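Local coordinates for receptor-like protein kinase ANXUR1 (Arabidopsis thaliana, PDB 6FIG) that acts in plant reproduction as a receptor-like kinase, its tandem malectin-like ectodomain probably sensing signals outside the cell, at residues 74-79 / 126-131; 157-162 / 205-210; 161-166 / 179-184. All coordinates share one frame; numbering follows the deposited sequence.

Contact 1. Residues 74-79 / 126-131; sequences HLLRLY and YSLAPT
Strands 73-80 and 122-128 run antiparallel here, and the tight part of the contact is their shared backbone. Two hydrogen-bonded pairs, His-74 with Leu-128 and Leu-76 with Tyr-126, enclose the non-hydrogen-bonded pair of Leu-75 and Ser-127. Leu-128 N reaches His-74 O at 2.8 Å, nearly along the C=O axis, while His-74 N returns a longer bond of 3.1 Å to Leu-128 O. Around the second pair, Leu-76 N donates to Tyr-126 O and Tyr-126 N to Leu-76 O, each donor lying in the plane of the carbonyl that accepts it. A CA-H...O contact of 3.2 Å from Leu-75 CA to Tyr-126 O accompanies the non-hydrogen-bonded pair.

On the face carrying His-74, Leu-76, Leu-78, Tyr-126 and Leu-128, the hydrocarbon packing is close. Leu-76, with CG anti to its backbone N (chi1 168°), crosses Leu-128 obliquely and sets CD2 4.1 Å from Leu-128 CD1. Diagonally across the strands, Leu-78 CD1 meets Tyr-126 CE2 at 4.2 Å, approaching the ring at a slant. Leu-104 and Ala-99 of the facing strands 102-108 and 95-99 close over this layer. Leu-75 and Ser-127 turn to the other face, where Ser-127 OG is bonded to Arg-73 NH1.

The contact loosens where strand 122-128 ends. Residues 129-131 diverge from strand 73-80 and are partly exposed; a water lies 2.8 Å from His-74 ND1, at the edge of the imidazole, and within hydrogen-bonding distance of Leu-128 O, a possible bridge between the strands. Paired strands with one face buried against a second sheet in this way form the core of the beta-sandwich of a malectin-like domain.

Contact 2. Residues 157-162 / 205-210; sequences EVIQMP and GGLTRT
The loop between strands 185-192 and 212-213 lies, at residues 205-210, on the C-terminal part of strand 151-161. No hydrogen bond joins the two segments; the contact rests mainly on Leu-207. Its CG lies anti to the carbonyl carbon and its chain is extended (chi2 176°), which carries CD2 into the angle between the strand backbone and three side chains. CD2 comes 3.7 Å from Met-161 CB and 4.0 Å from Ile-159 CG2, with Gln-160 O at 3.9 Å from the same methyl; Pro-162 CD borders it more loosely. Met-161 takes the crowded first torsion (chi1 68°), so only its CB lies against Leu-207, while the thioether runs off to Leu-75 and Ser-127.

The other methyl, Leu-207 CD1, sits 3.7 Å above the plane of the Arg-209 guanidinium, over its centre, so the leucine is held between the strand and its own loop. Further along, Ile-159 crosses Thr-208 obliquely, CD1 approaching Thr-208 OG1 at 4.1 Å.

The polar groups find their partners through a second layer. Arg-77 binds Glu-157 OE1, Leu-207 O and Thr-208 OG1, while Lys-20 binds Glu-157 OE2 and Thr-208 OG1; these two cations would be expected to keep Glu-157 ionised. Lys-69 of the second subunit bonds to Gln-160 O and packs on Ile-159 and Leu-207, so the second subunit covers part of this apolar patch. The loop follows the strand that carries Asn-192 of one calcium site, and Asn-154 of the other lies on strand 151-161; the contact, with its apolar centre and polar rim, thus probably lies where the two tandem malectin-like domains meet.

Contact 3. Residues 161-166 / 179-184; sequences MPELFD and DAKTAN
Lys-181 buries more of its surface against loop 161-166 than any other residue of 179-184. Its CG is anti to the backbone N; the chi2 bend (64°) and extended chi3 put CD 3.6 Å from Phe-165 O and CE 3.9 Å from Glu-163 CG, while a chi4 bend sets NZ. Glu-163, bent at chi2 (-74°), meets it at about a right angle through methylenes; the charged ends are not in contact, Lys-181 NZ lying 5.4 Å from Glu-163 OE1, which is salt-bridged to Arg-73 instead. A water donates to Lys-181 O at 2.7 Å and, weakly, to Glu-163 OE2.

Asp-166 CG is anti to its backbone N (chi1 -164°), and OD1 comes 4.1 Å from Lys-181 CB. Phe-165 touches Ala-180 with CB alone, 4.0 Å from Ala-180 CB; its CG, anti to the carbonyl carbon, sends the ring off to an edge-to-face contact with Phe-370. Ala-180 N donates to Asp-166 O at 3.0 Å from above the carbonyl plane. Asp-179 OD1 accepts from Lys-181 N in an Asx turn before the type I turn 180-183. The contact closes the hairpin of strands 167-170 and 177-179, beside strands 278-287 and 73-80.

Overall arrangement
Along the chain, contact 1 closes before contacts 2 and 3 open, and these two share Met-161 and Pro-162, where strand 151-161 gives way to the loop leading to strand 167-170. Their centres lie about 9 Å (contacts 1 and 2), about 11 Å (1 and 3) and about 14 Å (2 and 3) apart. Strand 73-80 of contact 1 pairs with strand 151-161 of contact 2, so the two occupy neighbouring strands. Contact 3 joins contact 1 through Asn-184, bonded to Ala-129 N, and contact 2 through Leu-164, packed on Leu-207. Arg-73 ties Ser-127 to the turn of contact 3. Together they lie at what is probably the junction of the two malectin-like domains.

Contact 1. Residues 74-79 / 126-131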
ATOM      1  N   HIS A  74       6.620   6.183  13.629  1.00 21.52           N
ATOM      2  CA  HIS A  74       6.667   6.616  12.220  1.00 22.15           C
ATOM      3  C   HIS A  74       8.019   6.533  11.613  1.00 21.92           C
ATOM      4  O   HIS A  74       9.031   6.807  12.276  1.00 21.83           O
ATOM      5  CB  HIS A  74       6.162   8.053  12.088  1.00 22.16           C
ATOM      6  CG  HIS A  74       4.737   8.182  12.449  1.00 23.54           C
ATOM      7  ND1 HIS A  74       4.321   8.284  13.757  1.00 24.38           N
ATOM      8  CD2 HIS A  74       3.619   8.132  11.688  1.00 23.86           C
ATOM      9  CE1 HIS A  74       3.000   8.299  13.784  1.00 25.79           C
ATOM     10  NE2 HIS A  74       2.549   8.199  12.542  1.00 25.42           N
ATOM     11  N   LEU A  75       8.053   6.155  10.340  1.00 21.06           N
ATOM     12  CA  LEU A  75       9.202   6.424   9.509  1.00 21.16           C
ATOM     13  C   LEU A  75       9.091   7.830   8.948  1.00 21.61           C
ATOM     14  O   LEU A  75       8.009   8.252   8.501  1.00 21.87           O
ATOM     15  CB  LEU A  75       9.302   5.471   8.326  1.00 23.31           C
ATOM     16  CG  LEU A  75       9.780   4.081   8.550  1.00 25.18           C
ATOM     17  CD1 LEU A  75       9.745   3.265   7.266  1.00 26.35           C
ATOM     18  CD2 LEU A  75      11.174   4.025   9.172  1.00 25.20           C
ATOM     19  N   LEU A  76      10.191   8.565   9.002  1.00 19.82           N
ATOM     20  CA  LEU A  76      10.302   9.879   8.384  1.00 20.32           C
ATOM     21  C   LEU A  76      11.454   9.807   7.433  1.00 20.35           C
ATOM     22  O   LEU A  76      12.577   9.441   7.845  1.00 20.57           O
ATOM     23  CB  LEU A  76      10.540  10.961   9.428  1.00 21.18           C
ATOM     24  CG  LEU A  76      10.946  12.342   8.910  1.00 22.42           C
ATOM     25  CD1 LEU A  76       9.799  12.997   8.143  1.00 23.73           C
ATOM     26  CD2 LEU A  76      11.355  13.251  10.059  1.00 24.03           C
ATOM     27  N   ARG A  77      11.235  10.155   6.172  1.00 19.77           N
ATOM     28  CA  ARG A  77      12.299  10.264   5.210  1.00 20.09           C
ATOM     29  C   ARG A  77      12.417  11.675   4.676  1.00 20.85           C
ATOM     30  O   ARG A  77      11.402  12.303   4.379  1.00 21.75           O
ATOM     31  CB  ARG A  77      12.080   9.352   4.014  1.00 21.07           C
ATOM     32  CG  ARG A  77      12.126   7.890   4.375  1.00 21.19           C
ATOM     33  CD  ARG A  77      11.850   7.012   3.191  1.00 22.34           C
ATOM     34  NE  ARG A  77      11.801   5.624   3.627  1.00 22.57           N
ATOM     35  CZ  ARG A  77      10.940   4.710   3.195  1.00 22.40           C
ATOM     36  NH1 ARG A  77      10.010   4.983   2.295  1.00 23.17           N
ATOM     37  NH2 ARG A  77      10.987   3.487   3.709  1.00 21.75           N
ATOM     38  N   LEU A  78      13.649  12.117   4.526  1.00 20.82           N
ATOM     39  CA  LEU A  78      13.971  13.427   3.975  1.00 21.40           C
ATOM     40  C   LEU A  78      14.854  13.201   2.754  1.00 22.19           C
ATOM     41  O   LEU A  78      15.900  12.542   2.848  1.00 21.97           O
ATOM     42  CB  LEU A  78      14.712  14.269   5.007  1.00 21.96           C
ATOM     43  CG  LEU A  78      13.980  14.451   6.340  1.00 21.95           C
ATOM     44  CD1 LEU A  78      14.831  15.236   7.293  1.00 22.56           C
ATOM     45  CD2 LEU A  78      12.629  15.138   6.165  1.00 22.79           C
ATOM     46  N   TYR A  79      14.422  13.732   1.610  1.00 22.83           N
ATOM     47  CA  TYR A  79      15.107  13.562   0.322  1.00 24.27           C
ATOM     48  C   TYR A  79      15.801  14.864  -0.053  1.00 25.11           C
ATOM     49  O   TYR A  79      15.158  15.924  -0.060  1.00 25.81           O
ATOM     50  CB  TYR A  79      14.107  13.211  -0.788  1.00 25.00           C
ATOM     51  CG  TYR A  79      13.444  11.847  -0.662  1.00 25.19           C
ATOM     52  CD1 TYR A  79      12.539  11.564   0.355  1.00 24.31           C
ATOM     53  CD2 TYR A  79      13.727  10.838  -1.584  1.00 26.13           C
ATOM     54  CE1 TYR A  79      11.947  10.310   0.470  1.00 23.99           C
ATOM     55  CE2 TYR A  79      13.128   9.582  -1.495  1.00 26.17           C
ATOM     56  CZ  TYR A  79      12.236   9.325  -0.474  1.00 25.60           C
ATOM     57  OH  TYR A  79      11.664   8.068  -0.414  1.00 26.32           O
ATOM     58  N   TYR A 126      14.507   8.041   9.334  1.00 18.68           N
ATOM     59  CA  TYR A 126      14.424   7.985  10.780  1.00 19.44           C
ATOM     60  C   TYR A 126      13.207   7.190  11.188  1.00 20.11           C
ATOM     61  O   TYR A 126      12.208   7.171  10.479  1.00 20.90           O
ATOM     62  CB  TYR A 126      14.354   9.397  11.359  1.00 19.89           C
ATOM     63  CG  TYR A 126      15.459  10.263  10.877  1.00 19.81           C
ATOM     64  CD1 TYR A 126      16.708  10.271  11.526  1.00 19.73           C
ATOM     65  CD2 TYR A 126      15.310  11.065   9.755  1.00 20.21           C
ATOM     66  CE1 TYR A 126      17.747  11.042  11.060  1.00 20.62           C
ATOM     67  CE2 TYR A 126      16.339  11.838   9.280  1.00 20.61           C
ATOM     68  CZ  TYR A 126      17.564  11.829   9.930  1.00 20.87           C
ATOM     69  OH  TYR A 126      18.602  12.566   9.452  1.00 22.16           O
ATOM     70  N   SER A 127      13.277   6.550  12.353  1.00 19.85           N
ATOM     71  CA  SER A 127      12.139   5.916  12.971  1.00 20.25           C
ATOM     72  C   SER A 127      11.891   6.613  14.294  1.00 21.24           C
ATOM     73  O   SER A 127      12.717   6.537  15.220  1.00 21.62           O
ATOM     74  CB  SER A 127      12.325   4.417  13.188  1.00 20.21           C
ATOM     75  OG  SER A 127      11.182   3.875  13.835  1.00 20.85           O
ATOM     76  N   LEU A 128      10.773   7.324  14.349  1.00 21.20           N
ATOM     77  CA  LEU A 128      10.448   8.204  15.466  1.00 22.54           C
ATOM     78  C   LEU A 128       9.512   7.509  16.433  1.00 22.70           C
ATOM     79  O   LEU A 128       8.420   7.063  16.040  1.00 22.78           O
ATOM     80  CB  LEU A 128       9.796   9.480  14.940  1.00 23.25           C
ATOM     81  CG  LEU A 128      10.643  10.269  13.931  1.00 24.09           C
ATOM     82  CD1 LEU A 128       9.868  11.493  13.452  1.00 24.62           C
ATOM     83  CD2 LEU A 128      11.994  10.667  14.525  1.00 25.13           C
ATOM     84  N   ALA A 129       9.910   7.430  17.701  1.00 22.96           N
ATOM     85  CA  ALA A 129       9.047   6.852  18.724  1.00 24.32           C
ATOM     86  C   ALA A 129       7.732   7.622  18.876  1.00 25.63           C
ATOM     87  O   ALA A 129       7.664   8.817  18.550  1.00 25.20           O
ATOM     88  CB  ALA A 129       9.773   6.787  20.072  1.00 25.53           C
ATOM     89  N   PRO A 130       6.695   6.956  19.398  1.00 27.25           N
ATOM     90  CA  PRO A 130       5.424   7.646  19.615  1.00 29.50           C
ATOM     91  C   PRO A 130       5.607   8.929  20.428  1.00 32.57           C
ATOM     92  O   PRO A 130       6.344   8.914  21.420  1.00 33.10           O
ATOM     93  CB  PRO A 130       4.597   6.629  20.395  1.00 29.88           C
ATOM     94  CG  PRO A 130       5.146   5.300  20.010  1.00 29.36           C
ATOM     95  CD  PRO A 130       6.602   5.513  19.672  1.00 27.38           C
ATOM     96  N   THR A 131       4.949   9.988  19.959  1.00 34.48           N
ATOM     97  CA  THR A 131       5.031  11.361  20.467  1.00 38.07           C
ATOM     98  C   THR A 131       3.925  11.713  21.461  1.00 41.35           C
ATOM     99  O   THR A 131       4.027  12.730  22.151  1.00 44.46           O
ATOM    100  CB  THR A 131       4.860  12.362  19.287  1.00 38.69           C
ATOM    101  OG1 THR A 131       3.655  12.056  18.544  1.00 37.61           O
ATOM    102  CG2 THR A 131       6.024  12.326  18.352  1.00 37.86           C
TER
HETATM  103  O   HOH W   1       6.159   9.095  15.740  1.00 26.54           O

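Contact 2. Residues 157-162 / 205-210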
ATOM      1  N   GLU A 157       8.662  12.005   3.357  1.00 21.52           N
ATOM      2  CA  GLU A 157       7.677  10.949   3.624  1.00 22.12           C
ATOM      3  C   GLU A 157       7.482  10.746   5.109  1.00 21.43           C
ATOM      4  O   GLU A 157       8.442  10.796   5.877  1.00 20.37           O
ATOM      5  CB  GLU A 157       8.048   9.596   3.026  1.00 23.34           C
ATOM      6  CG  GLU A 157       8.194   9.529   1.536  1.00 24.54           C
ATOM      7  CD  GLU A 157       8.330   8.081   1.108  1.00 25.38           C
ATOM      8  OE1 GLU A 157       9.470   7.607   1.021  1.00 24.75           O
ATOM      9  OE2 GLU A 157       7.281   7.425   0.928  1.00 27.67           O
ATOM     10  N   VAL A 158       6.231  10.570   5.496  1.00 21.29           N
ATOM     11  CA  VAL A 158       5.845  10.153   6.836  1.00 21.76           C
ATOM     12  C   VAL A 158       4.977   8.933   6.703  1.00 21.66           C
ATOM     13  O   VAL A 158       3.949   8.979   6.052  1.00 22.28           O
ATOM     14  CB  VAL A 158       5.119  11.275   7.583  1.00 23.07           C
ATOM     15  CG1 VAL A 158       4.715  10.797   8.974  1.00 23.89           C
ATOM     16  CG2 VAL A 158       6.020  12.489   7.678  1.00 23.67           C
ATOM     17  N   ILE A 159       5.395   7.832   7.334  1.00 20.86           N
ATOM     18  CA  ILE A 159       4.793   6.512   7.150  1.00 21.18           C
ATOM     19  C   ILE A 159       4.610   5.899   8.532  1.00 21.29           C
ATOM     20  O   ILE A 159       5.600   5.662   9.234  1.00 20.85           O
ATOM     21  CB  ILE A 159       5.726   5.609   6.325  1.00 21.49           C
ATOM     22  CG1 ILE A 159       6.028   6.221   4.939  1.00 22.33           C
ATOM     23  CG2 ILE A 159       5.144   4.211   6.171  1.00 22.69           C
ATOM     24  CD1 ILE A 159       7.318   5.736   4.329  1.00 22.72           C
ATOM     25  N   GLN A 160       3.377   5.625   8.911  1.00 21.94           N
ATOM     26  CA  GLN A 160       3.108   4.893  10.150  1.00 22.88           C
ATOM     27  C   GLN A 160       3.720   3.491  10.064  1.00 23.31           C
ATOM     28  O   GLN A 160       3.595   2.825   9.036  1.00 24.00           O
ATOM     29  CB  GLN A 160       1.609   4.774  10.399  1.00 24.78           C
ATOM     30  CG  GLN A 160       1.285   4.310  11.798  1.00 25.83           C
ATOM     31  CD  GLN A 160      -0.190   4.214  12.043  1.00 28.08           C
ATOM     32  OE1 GLN A 160      -0.900   5.229  12.005  1.00 30.86           O
ATOM     33  NE2 GLN A 160      -0.661   3.004  12.314  1.00 29.20           N
ATOM     34  N   MET A 161       4.395   3.038  11.125  1.00 22.58           N
ATOM     35  CA  MET A 161       5.050   1.725  11.106  1.00 22.95           C
ATOM     36  C   MET A 161       4.803   1.000  12.407  1.00 23.10           C
ATOM     37  O   MET A 161       4.548   1.613  13.416  1.00 22.96           O
ATOM     38  CB  MET A 161       6.541   1.827  10.816  1.00 23.14           C
ATOM     39  CG  MET A 161       7.332   2.494  11.920  1.00 23.72           C
ATOM     40  SD  MET A 161       9.077   2.502  11.618  1.00 24.28           S
ATOM     41  CE  MET A 161       9.497   0.796  11.911  1.00 25.77           C
ATOM     42  N   PRO A 162       4.851  -0.332  12.378  1.00 23.46           N
ATOM     43  CA  PRO A 162       4.761  -1.074  13.629  1.00 23.35           C
ATOM     44  C   PRO A 162       5.993  -0.878  14.536  1.00 21.85           C
ATOM     45  O   PRO A 162       7.039  -0.351  14.125  1.00 21.00           O
ATOM     46  CB  PRO A 162       4.696  -2.557  13.165  1.00 24.45           C
ATOM     47  CG  PRO A 162       4.407  -2.505  11.703  1.00 25.08           C
ATOM     48  CD  PRO A 162       4.996  -1.221  11.211  1.00 24.40           C
ATOM     49  N   GLY A 205       5.317  -5.036   4.846  1.00 28.26           N
ATOM     50  CA  GLY A 205       4.730  -4.042   5.768  1.00 28.20           C
ATOM     51  C   GLY A 205       4.189  -2.789   5.097  1.00 28.02           C
ATOM     52  O   GLY A 205       3.875  -1.824   5.765  1.00 27.15           O
ATOM     53  N   GLY A 206       4.116  -2.791   3.768  1.00 27.52           N
ATOM     54  CA  GLY A 206       3.973  -1.546   2.980  1.00 27.36           C
ATOM     55  C   GLY A 206       4.913  -0.399   3.343  1.00 25.98           C
ATOM     56  O   GLY A 206       4.563   0.764   3.147  1.00 26.63           O
ATOM     57  N   LEU A 207       6.122  -0.704   3.841  1.00 24.98           N
ATOM     58  CA  LEU A 207       6.991   0.320   4.396  1.00 23.72           C
ATOM     59  C   LEU A 207       7.934   0.957   3.364  1.00 23.16           C
ATOM     60  O   LEU A 207       8.653   1.880   3.677  1.00 22.87           O
ATOM     61  CB  LEU A 207       7.800  -0.240   5.578  1.00 23.76           C
ATOM     62  CG  LEU A 207       6.985  -0.683   6.791  1.00 24.83           C
ATOM     63  CD1 LEU A 207       7.909  -1.305   7.837  1.00 25.22           C
ATOM     64  CD2 LEU A 207       6.213   0.497   7.369  1.00 25.07           C
ATOM     65  N   THR A 208       7.918   0.430   2.138  1.00 23.74           N
ATOM     66  CA  THR A 208       8.743   0.921   1.034  1.00 24.33           C
ATOM     67  C   THR A 208      10.211   1.201   1.324  1.00 23.07           C
ATOM     68  O   THR A 208      10.817   2.097   0.737  1.00 22.49           O
ATOM     69  CB  THR A 208       8.077   2.098   0.254  1.00 25.86           C
ATOM     70  OG1 THR A 208       7.930   3.260   1.089  1.00 25.29           O
ATOM     71  CG2 THR A 208       6.753   1.682  -0.315  1.00 27.55           C
ATOM     72  N   ARG A 209      10.792   0.384   2.206  1.00 21.96           N
ATOM     73  CA  ARG A 209      12.227   0.388   2.454  1.00 21.06           C
ATOM     74  C   ARG A 209      12.963  -0.258   1.283  1.00 21.99           C
ATOM     75  O   ARG A 209      12.519  -1.262   0.733  1.00 22.58           O
ATOM     76  CB  ARG A 209      12.579  -0.415   3.703  1.00 20.64           C
ATOM     77  CG  ARG A 209      11.983   0.125   4.988  1.00 20.14           C
ATOM     78  CD  ARG A 209      12.006  -0.913   6.107  1.00 20.02           C
ATOM     79  NE  ARG A 209      11.192  -2.060   5.761  1.00 20.05           N
ATOM     80  CZ  ARG A 209      10.917  -3.093   6.563  1.00 20.47           C
ATOM     81  NH1 ARG A 209      11.394  -3.164   7.798  1.00 20.62           N
ATOM     82  NH2 ARG A 209      10.184  -4.087   6.089  1.00 21.29           N
ATOM     83  N   THR A 210      14.089   0.330   0.910  1.00 22.26           N
ATOM     84  CA  THR A 210      14.953  -0.252  -0.093  1.00 23.71           C
ATOM     85  C   THR A 210      16.010  -1.095   0.619  1.00 22.84           C
ATOM     86  O   THR A 210      16.613  -0.640   1.573  1.00 23.01           O
ATOM     87  CB  THR A 210      15.621   0.841  -0.931  1.00 25.41           C
ATOM     88  OG1 THR A 210      14.590   1.628  -1.531  1.00 27.83           O
ATOM     89  CG2 THR A 210      16.463   0.243  -2.030  1.00 27.22           C
TER

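Contact 3. Residues 161-166 / 179-184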
ATOM      1  N   MET A 161       4.395   3.038  11.125  1.00 22.58           N
ATOM      2  CA  MET A 161       5.050   1.725  11.106  1.00 22.95           C
ATOM      3  C   MET A 161       4.803   1.000  12.407  1.00 23.10           C
ATOM      4  O   MET A 161       4.548   1.613  13.416  1.00 22.96           O
ATOM      5  CB  MET A 161       6.541   1.827  10.816  1.00 23.14           C
ATOM      6  CG  MET A 161       7.332   2.494  11.920  1.00 23.72           C
ATOM      7  SD  MET A 161       9.077   2.502  11.618  1.00 24.28           S
ATOM      8  CE  MET A 161       9.497   0.796  11.911  1.00 25.77           C
ATOM      9  N   PRO A 162       4.851  -0.332  12.378  1.00 23.46           N
ATOM     10  CA  PRO A 162       4.761  -1.074  13.629  1.00 23.35           C
ATOM     11  C   PRO A 162       5.993  -0.878  14.536  1.00 21.85           C
ATOM     12  O   PRO A 162       7.039  -0.351  14.125  1.00 21.00           O
ATOM     13  CB  PRO A 162       4.696  -2.557  13.165  1.00 24.45           C
ATOM     14  CG  PRO A 162       4.407  -2.505  11.703  1.00 25.08           C
ATOM     15  CD  PRO A 162       4.996  -1.221  11.211  1.00 24.40           C
ATOM     16  N   GLU A 163       5.826  -1.308  15.779  1.00 23.03           N
ATOM     17  CA  GLU A 163       6.925  -1.280  16.742  1.00 22.98           C
ATOM     18  C   GLU A 163       7.875  -2.438  16.479  1.00 23.15           C
ATOM     19  O   GLU A 163       7.768  -3.500  17.080  1.00 23.65           O
ATOM     20  CB  GLU A 163       6.381  -1.333  18.168  1.00 24.54           C
ATOM     21  CG  GLU A 163       5.574  -0.101  18.528  1.00 26.02           C
ATOM     22  CD  GLU A 163       6.411   1.148  18.782  1.00 26.30           C
ATOM     23  OE1 GLU A 163       7.660   1.122  18.726  1.00 26.37           O
ATOM     24  OE2 GLU A 163       5.779   2.185  19.061  1.00 28.31           O
ATOM     25  N   LEU A 164       8.806  -2.217  15.567  1.00 21.52           N
ATOM     26  CA  LEU A 164       9.681  -3.283  15.101  1.00 22.42           C
ATOM     27  C   LEU A 164      10.971  -3.371  15.906  1.00 23.49           C
ATOM     28  O   LEU A 164      11.829  -4.191  15.571  1.00 23.47           O
ATOM     29  CB  LEU A 164      10.013  -3.093  13.632  1.00 22.60           C
ATOM     30  CG  LEU A 164       8.780  -3.246  12.720  1.00 23.79           C
ATOM     31  CD1 LEU A 164       9.229  -3.061  11.280  1.00 25.23           C
ATOM     32  CD2 LEU A 164       8.083  -4.567  12.918  1.00 25.74           C
ATOM     33  N   PHE A 165      11.104  -2.541  16.952  1.00 23.57           N
ATOM     34  CA  PHE A 165      12.329  -2.454  17.755  1.00 24.02           C
ATOM     35  C   PHE A 165      12.029  -2.834  19.188  1.00 24.99           C
ATOM     36  O   PHE A 165      11.007  -2.469  19.744  1.00 24.74           O
ATOM     37  CB  PHE A 165      12.891  -1.034  17.710  1.00 25.17           C
ATOM     38  CG  PHE A 165      13.156  -0.554  16.306  1.00 25.91           C
ATOM     39  CD1 PHE A 165      14.237  -1.051  15.597  1.00 27.88           C
ATOM     40  CD2 PHE A 165      12.277   0.309  15.676  1.00 26.44           C
ATOM     41  CE1 PHE A 165      14.486  -0.628  14.284  1.00 28.31           C
ATOM     42  CE2 PHE A 165      12.507   0.738  14.380  1.00 26.84           C
ATOM     43  CZ  PHE A 165      13.606   0.260  13.672  1.00 27.76           C
ATOM     44  N   ASP A 166      12.922  -3.602  19.784  1.00 25.17           N
ATOM     45  CA  ASP A 166      12.812  -3.944  21.195  1.00 27.37           C
ATOM     46  C   ASP A 166      14.239  -3.884  21.759  1.00 27.98           C
ATOM     47  O   ASP A 166      14.973  -2.932  21.448  1.00 29.64           O
ATOM     48  CB  ASP A 166      12.135  -5.306  21.362  1.00 28.58           C
ATOM     49  CG  ASP A 166      11.655  -5.542  22.775  1.00 32.14           C
ATOM     50  OD1 ASP A 166      10.948  -4.660  23.325  1.00 35.43           O
ATOM     51  OD2 ASP A 166      11.977  -6.603  23.337  1.00 35.48           O
ATOM     52  N   ASP A 179      17.655  -0.834  25.408  1.00 30.59           N
ATOM     53  CA  ASP A 179      16.222  -0.791  25.050  1.00 30.30           C
ATOM     54  C   ASP A 179      15.936   0.184  23.919  1.00 28.54           C
ATOM     55  O   ASP A 179      16.120   1.376  24.093  1.00 30.65           O
ATOM     56  CB  ASP A 179      15.390  -0.429  26.267  1.00 32.03           C
ATOM     57  CG  ASP A 179      13.914  -0.691  26.066  1.00 32.51           C
ATOM     58  OD1 ASP A 179      13.524  -1.188  24.984  1.00 31.73           O
ATOM     59  OD2 ASP A 179      13.157  -0.423  27.013  1.00 35.13           O
ATOM     60  N   ALA A 180      15.470  -0.320  22.770  1.00 26.23           N
ATOM     61  CA  ALA A 180      15.145   0.533  21.616  1.00 25.23           C
ATOM     62  C   ALA A 180      13.645   0.729  21.439  1.00 24.69           C
ATOM     63  O   ALA A 180      13.247   1.489  20.538  1.00 24.10           O
ATOM     64  CB  ALA A 180      15.738  -0.036  20.348  1.00 25.40           C
ATOM     65  N   LYS A 181      12.821   0.124  22.303  1.00 25.58           N
ATOM     66  CA  LYS A 181      11.368   0.212  22.139  1.00 26.52           C
ATOM     67  C   LYS A 181      10.850   1.649  22.027  1.00 27.26           C
ATOM     68  O   LYS A 181       9.938   1.914  21.244  1.00 26.78           O
ATOM     69  CB  LYS A 181      10.645  -0.526  23.269  1.00 28.29           C
ATOM     70  CG  LYS A 181       9.132  -0.437  23.254  1.00 29.99           C
ATOM     71  CD  LYS A 181       8.548  -1.093  22.016  1.00 30.52           C
ATOM     72  CE  LYS A 181       7.032  -1.003  21.990  1.00 32.28           C
ATOM     73  NZ  LYS A 181       6.388  -1.601  23.177  1.00 35.96           N
ATOM     74  N   THR A 182      11.418   2.574  22.799  1.00 27.25           N
ATOM     75  CA  THR A 182      10.970   3.970  22.770  1.00 28.26           C
ATOM     76  C   THR A 182      12.084   4.904  22.285  1.00 27.03           C
ATOM     77  O   THR A 182      12.037   6.118  22.539  1.00 28.20           O
ATOM     78  CB  THR A 182      10.437   4.437  24.137  1.00 31.42           C
ATOM     79  OG1 THR A 182      11.427   4.176  25.132  1.00 33.61           O
ATOM     80  CG2 THR A 182       9.127   3.710  24.503  1.00 32.84           C
ATOM     81  N   ALA A 183      13.046   4.359  21.560  1.00 25.10           N
ATOM     82  CA  ALA A 183      14.135   5.144  21.012  1.00 24.17           C
ATOM     83  C   ALA A 183      13.722   5.784  19.691  1.00 23.70           C
ATOM     84  O   ALA A 183      12.842   5.268  18.990  1.00 22.87           O
ATOM     85  CB  ALA A 183      15.360   4.283  20.815  1.00 24.32           C
ATOM     86  N   ASN A 184      14.373   6.891  19.374  1.00 22.16           N
ATOM     87  CA  ASN A 184      14.360   7.456  18.031  1.00 21.97           C
ATOM     88  C   ASN A 184      15.600   6.962  17.341  1.00 21.65           C
ATOM     89  O   ASN A 184      16.686   6.985  17.949  1.00 22.96           O
ATOM     90  CB  ASN A 184      14.335   8.978  18.097  1.00 22.08           C
ATOM     91  CG  ASN A 184      13.107   9.484  18.807  1.00 22.94           C
ATOM     92  OD1 ASN A 184      11.975   9.312  18.306  1.00 22.51           O
ATOM     93  ND2 ASN A 184      13.295  10.075  19.990  1.00 24.36           N
TER
HETATM   94  O   HOH W   2       7.386   2.836  21.345  1.00 30.28           O